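PDB 3VTF: UDP-glucose 6-dehydrogenase from Pyrobaculum islandicum, which probably catalyses the NAD+-dependent oxidation of UDP-glucose to UDP-glucuronate, reducing two NAD+ per sugar. Local coordinates for residues A22-L27 against A202-D207; R129-K134 against H138-K143. All blocks are in the same frame, centred on the assembly; numbering follows the deposited sequence.

Near the N terminus, strand 23-27 enters the sheet of the NAD-binding domain, and the long loop of contact 1 closes only when A202-D207 of helix 199-208 comes back to A22-L27, with 174 residues between the two segments. Nested inside that loop is contact 2, where H138-K143 returns to R129-K134 after just three residues, joining helix 118-134 to strand 139-142. The two do not cross; their centres lie about 11 Å apart, an example of a long and a short closure sharing one sheet. They meet through strand 139-142, where F204 CD2 packs 3.6 Å from L139 CD2. L139 faces helix 199-208, whereas H138 points to helix 118-134 and V140 also borders helix 151-160.

Contact 1 (A22-L27 against A202-D207); sequences ASLSVL and ASFLLD
F204 and L24 are brought together by their first torsions. In F204, CG stands anti to the backbone N (chi1 -170°), which sends the phenyl ring out from helix 199-208 toward the sheet; in L24, CG is anti to the carbonyl carbon (chi1 -53°), and of its two methyls CD2 is the one presented to the helix. The leucine and phenylalanine pass alongside one another, running in opposing directions. The touch is at the rim of the ring: L24 CD2 lies 3.8 Å from F204 CE2, near the ring plane, and 4.1 Å from F204 CZ. The methyl therefore meets the ring's hydrogens rather than its pi cloud. A22 adds a lighter touch, its CB directed at the helix and arriving obliquely 4.4 Å from F204 CZ.

The case illustrates how one long side chain can extend a helix's reach across several strands. F204 also touches L139 and A100 as it extends to L24, thus spanning strands 139-142, 100-103 and 23-27 in their order across the sheet. Beside it, L205 packs on I194 of strand 192-196 as well as on L139. Strand 23-27 is the central first strand of a Rossmann-type fold, leading into what appears to be a glycine-rich dinucleotide-binding turn, although this contact itself lies away from the annotated sites.

No hydrogen bond passes between the segments. The backbone of L24 is bonded within the sheet to R46 and V48, while A22 N makes a separate backbone-to-side-chain bond to H45 ND1. What passes between helix and strand is a small apolar contact, L24 at the ring's edge with a looser oblique touch from A22, that adds to the packing of the helix on the neighbouring strands.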
# COMPACT_ATOMS: atom_id res chain seq x y z
N ALA A 22 -4.48 26.25 -27.83
CA ALA A 22 -5.47 25.24 -28.14
C ALA A 22 -6.90 25.73 -27.88
O ALA A 22 -7.11 26.61 -27.07
CB ALA A 22 -5.18 23.95 -27.41
N SER A 23 -7.86 25.15 -28.58
CA SER A 23 -9.30 25.42 -28.36
C SER A 23 -9.91 24.14 -27.83
O SER A 23 -9.91 23.11 -28.51
CB SER A 23 -10.07 25.83 -29.67
OG SER A 23 -9.34 26.90 -30.26
N LEU A 24 -10.34 24.20 -26.57
CA LEU A 24 -10.73 23.00 -25.83
C LEU A 24 -12.11 23.22 -25.31
O LEU A 24 -12.47 24.31 -24.78
CB LEU A 24 -9.81 22.82 -24.59
CG LEU A 24 -8.32 22.82 -24.90
CD1 LEU A 24 -7.47 22.73 -23.62
CD2 LEU A 24 -7.89 21.73 -25.94
N SER A 25 -12.88 22.16 -25.34
CA SER A 25 -14.19 22.19 -24.67
C SER A 25 -14.20 21.21 -23.49
O SER A 25 -13.45 20.24 -23.48
CB SER A 25 -15.34 21.93 -25.68
OG SER A 25 -15.04 20.90 -26.60
N VAL A 26 -15.04 21.47 -22.49
CA VAL A 26 -15.23 20.55 -21.38
C VAL A 26 -16.72 20.29 -21.20
O VAL A 26 -17.51 21.28 -21.14
CB VAL A 26 -14.70 21.17 -20.07
CG1 VAL A 26 -14.90 20.18 -18.93
CG2 VAL A 26 -13.22 21.53 -20.25
N LEU A 27 -17.13 19.01 -21.17
CA LEU A 27 -18.56 18.64 -20.93
C LEU A 27 -18.66 18.02 -19.56
O LEU A 27 -18.04 16.97 -19.29
CB LEU A 27 -19.05 17.63 -21.98
CG LEU A 27 -18.95 18.14 -23.42
CD1 LEU A 27 -19.59 17.06 -24.31
CD2 LEU A 27 -19.75 19.49 -23.54
N ALA A 202 -1.69 11.82 -28.81
CA ALA A 202 -0.58 12.00 -27.88
C ALA A 202 0.13 13.32 -28.07
O ALA A 202 0.33 14.11 -27.11
CB ALA A 202 0.41 10.81 -28.01
N SER A 203 0.44 13.64 -29.31
CA SER A 203 1.12 14.93 -29.53
C SER A 203 0.20 16.14 -29.17
O SER A 203 0.64 17.18 -28.61
CB SER A 203 1.57 14.93 -31.03
OG SER A 203 1.95 16.24 -31.27
N PHE A 204 -1.10 16.03 -29.47
CA PHE A 204 -2.02 17.14 -29.13
C PHE A 204 -2.07 17.38 -27.60
O PHE A 204 -1.94 18.49 -27.12
CB PHE A 204 -3.41 16.81 -29.62
CG PHE A 204 -4.36 17.95 -29.54
CD1 PHE A 204 -4.67 18.71 -30.68
CD2 PHE A 204 -5.00 18.29 -28.31
CE1 PHE A 204 -5.57 19.80 -30.59
CE2 PHE A 204 -5.94 19.36 -28.23
CZ PHE A 204 -6.21 20.11 -29.36
N LEU A 205 -2.20 16.30 -26.83
CA LEU A 205 -2.29 16.48 -25.34
C LEU A 205 -0.95 16.89 -24.75
O LEU A 205 -0.89 17.63 -23.77
CB LEU A 205 -2.80 15.15 -24.68
CG LEU A 205 -4.28 14.90 -25.05
CD1 LEU A 205 -4.76 13.52 -24.62
CD2 LEU A 205 -5.07 15.94 -24.30
N LEU A 206 0.16 16.41 -25.31
CA LEU A 206 1.47 16.85 -24.79
C LEU A 206 1.65 18.35 -25.03
O LEU A 206 2.18 19.06 -24.20
CB LEU A 206 2.62 16.10 -25.40
CG LEU A 206 2.73 14.62 -25.10
CD1 LEU A 206 3.76 13.86 -25.99
CD2 LEU A 206 3.03 14.50 -23.62
N ASP A 207 1.13 18.82 -26.15
CA ASP A 207 1.04 20.28 -26.37
C ASP A 207 0.15 21.01 -25.35
O ASP A 207 0.51 22.05 -24.78
CB ASP A 207 0.52 20.54 -27.80
CG ASP A 207 0.52 22.02 -28.14
OD1 ASP A 207 -0.57 22.67 -28.07
OD2 ASP A 207 1.63 22.53 -28.36

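Contact 2 (R129-K134 against H138-K143); sequences RGIRAK and HLVVVK
I131 and H138 form the tightly packed half of this contact. With CG1 anti to the carbonyl carbon (chi1 -73°) and CD1 fully extended beyond it, the isoleucine lays both atoms against the base of the histidine: I131 CG1 is 3.5 Å from H138 CB, and I131 CD1 equally 3.5 Å from that same H138 CB. Beyond, I131 CD1 reaches V140 CG2 at 4.1 Å, while V159 and V166 also pack on the isoleucine. By contrast, the outer side of the helix, with R132 and A133, faces solvent and takes no part.

K134 lies between these extremes. Its chain bends at chi3 (71°) and crosses the imidazole at about a right angle, with K134 CE 3.5 Å from H138 CD2; the ammonium's own spacing from the ring is modelled too short to be trusted. Its firm partners are D99, in a salt bridge, and the carbonyls of W137 and T98.

H138 NE2 makes a weak hydrogen bond to V95 O. An alanine here would keep the CB contact but would probably leave V95 O without that weak bond and a gap where the ring lay beside I131 CG1 and K134 CE.

The unit is a beta-alpha-beta crossover, strand 100-103 to helix 118-134 to strand 139-142. Apolar packing at I131 seats the helix, while the lysine's bonds to D99, W137 O and T98 O hold its end to the residues just before strands 100-103 and 139-142.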
# COMPACT_ATOMS: atom_id res chain seq x y z
N ARG A 129 -21.99 14.51 -32.62
CA ARG A 129 -22.83 15.55 -33.36
C ARG A 129 -22.06 16.85 -33.58
O ARG A 129 -22.09 17.46 -34.64
CB ARG A 129 -24.07 15.75 -32.53
CG ARG A 129 -25.03 14.56 -32.67
CD ARG A 129 -26.43 14.90 -32.20
NE ARG A 129 -26.42 15.12 -30.77
CZ ARG A 129 -26.63 14.18 -29.83
NH1 ARG A 129 -26.95 12.96 -30.15
NH2 ARG A 129 -26.57 14.51 -28.55
N GLY A 130 -21.24 17.25 -32.61
CA GLY A 130 -20.50 18.51 -32.79
C GLY A 130 -19.44 18.32 -33.85
O GLY A 130 -19.17 19.23 -34.66
N ILE A 131 -18.82 17.13 -33.88
CA ILE A 131 -17.79 16.85 -34.84
C ILE A 131 -18.41 16.86 -36.25
O ILE A 131 -17.77 17.34 -37.22
CB ILE A 131 -17.15 15.49 -34.47
CG1 ILE A 131 -16.25 15.65 -33.20
CG2 ILE A 131 -16.24 14.99 -35.60
CD1 ILE A 131 -15.56 14.32 -32.73
N ARG A 132 -19.58 16.23 -36.36
CA ARG A 132 -20.27 16.13 -37.67
C ARG A 132 -20.52 17.56 -38.23
O ARG A 132 -20.20 17.85 -39.37
CB ARG A 132 -21.59 15.43 -37.45
CG ARG A 132 -22.22 15.06 -38.80
CD ARG A 132 -23.58 14.50 -38.59
NE ARG A 132 -24.18 14.44 -39.91
CZ ARG A 132 -25.28 13.77 -40.19
NH1 ARG A 132 -25.89 13.07 -39.24
NH2 ARG A 132 -25.77 13.80 -41.42
N ALA A 133 -20.99 18.45 -37.35
CA ALA A 133 -21.23 19.88 -37.71
C ALA A 133 -19.92 20.55 -38.01
O ALA A 133 -19.82 21.34 -38.95
CB ALA A 133 -21.95 20.57 -36.58
N LYS A 134 -18.85 20.24 -37.25
CA LYS A 134 -17.55 20.93 -37.51
C LYS A 134 -16.97 20.53 -38.87
O LYS A 134 -16.24 21.31 -39.52
CB LYS A 134 -16.48 20.61 -36.40
CG LYS A 134 -15.25 21.47 -36.51
CD LYS A 134 -14.23 21.40 -35.31
CE LYS A 134 -13.51 20.08 -35.27
NZ LYS A 134 -12.34 20.07 -34.32
N HIS A 138 -11.15 16.02 -34.79
CA HIS A 138 -11.35 16.46 -33.41
C HIS A 138 -10.77 15.39 -32.49
O HIS A 138 -10.71 14.22 -32.86
CB HIS A 138 -12.83 16.46 -33.10
CG HIS A 138 -13.24 17.43 -31.98
ND1 HIS A 138 -13.53 16.99 -30.72
CD2 HIS A 138 -13.39 18.82 -31.97
CE1 HIS A 138 -13.84 18.05 -29.94
NE2 HIS A 138 -13.76 19.16 -30.70
N LEU A 139 -10.37 15.79 -31.26
CA LEU A 139 -9.93 14.82 -30.27
C LEU A 139 -10.94 14.65 -29.15
O LEU A 139 -11.37 15.62 -28.54
CB LEU A 139 -8.56 15.25 -29.69
CG LEU A 139 -7.97 14.43 -28.52
CD1 LEU A 139 -7.67 12.98 -28.92
CD2 LEU A 139 -6.69 15.10 -28.05
N VAL A 140 -11.30 13.42 -28.84
CA VAL A 140 -12.26 13.19 -27.76
C VAL A 140 -11.44 12.66 -26.54
O VAL A 140 -10.75 11.61 -26.64
CB VAL A 140 -13.21 12.05 -28.18
CG1 VAL A 140 -14.25 11.83 -27.09
CG2 VAL A 140 -13.89 12.47 -29.52
N VAL A 141 -11.50 13.38 -25.43
CA VAL A 141 -10.65 12.96 -24.29
C VAL A 141 -11.55 12.58 -23.12
O VAL A 141 -12.44 13.39 -22.70
CB VAL A 141 -9.71 14.16 -23.87
CG1 VAL A 141 -8.74 13.73 -22.68
CG2 VAL A 141 -8.89 14.70 -25.07
N VAL A 142 -11.34 11.41 -22.57
CA VAL A 142 -12.19 10.96 -21.49
C VAL A 142 -11.47 11.26 -20.14
O VAL A 142 -10.41 10.63 -19.86
CB VAL A 142 -12.46 9.43 -21.59
CG1 VAL A 142 -13.42 9.01 -20.44
CG2 VAL A 142 -13.04 8.99 -22.98
N LYS A 143 -12.02 12.20 -19.35
CA LYS A 143 -11.46 12.47 -17.99
C LYS A 143 -12.25 11.67 -16.94
O LYS A 143 -11.73 11.34 -15.92
CB LYS A 143 -11.63 13.94 -17.65
CG LYS A 143 -10.67 14.86 -18.36
CD LYS A 143 -9.24 14.52 -18.02
CE LYS A 143 -8.81 15.07 -16.70
NZ LYS A 143 -7.28 14.93 -16.71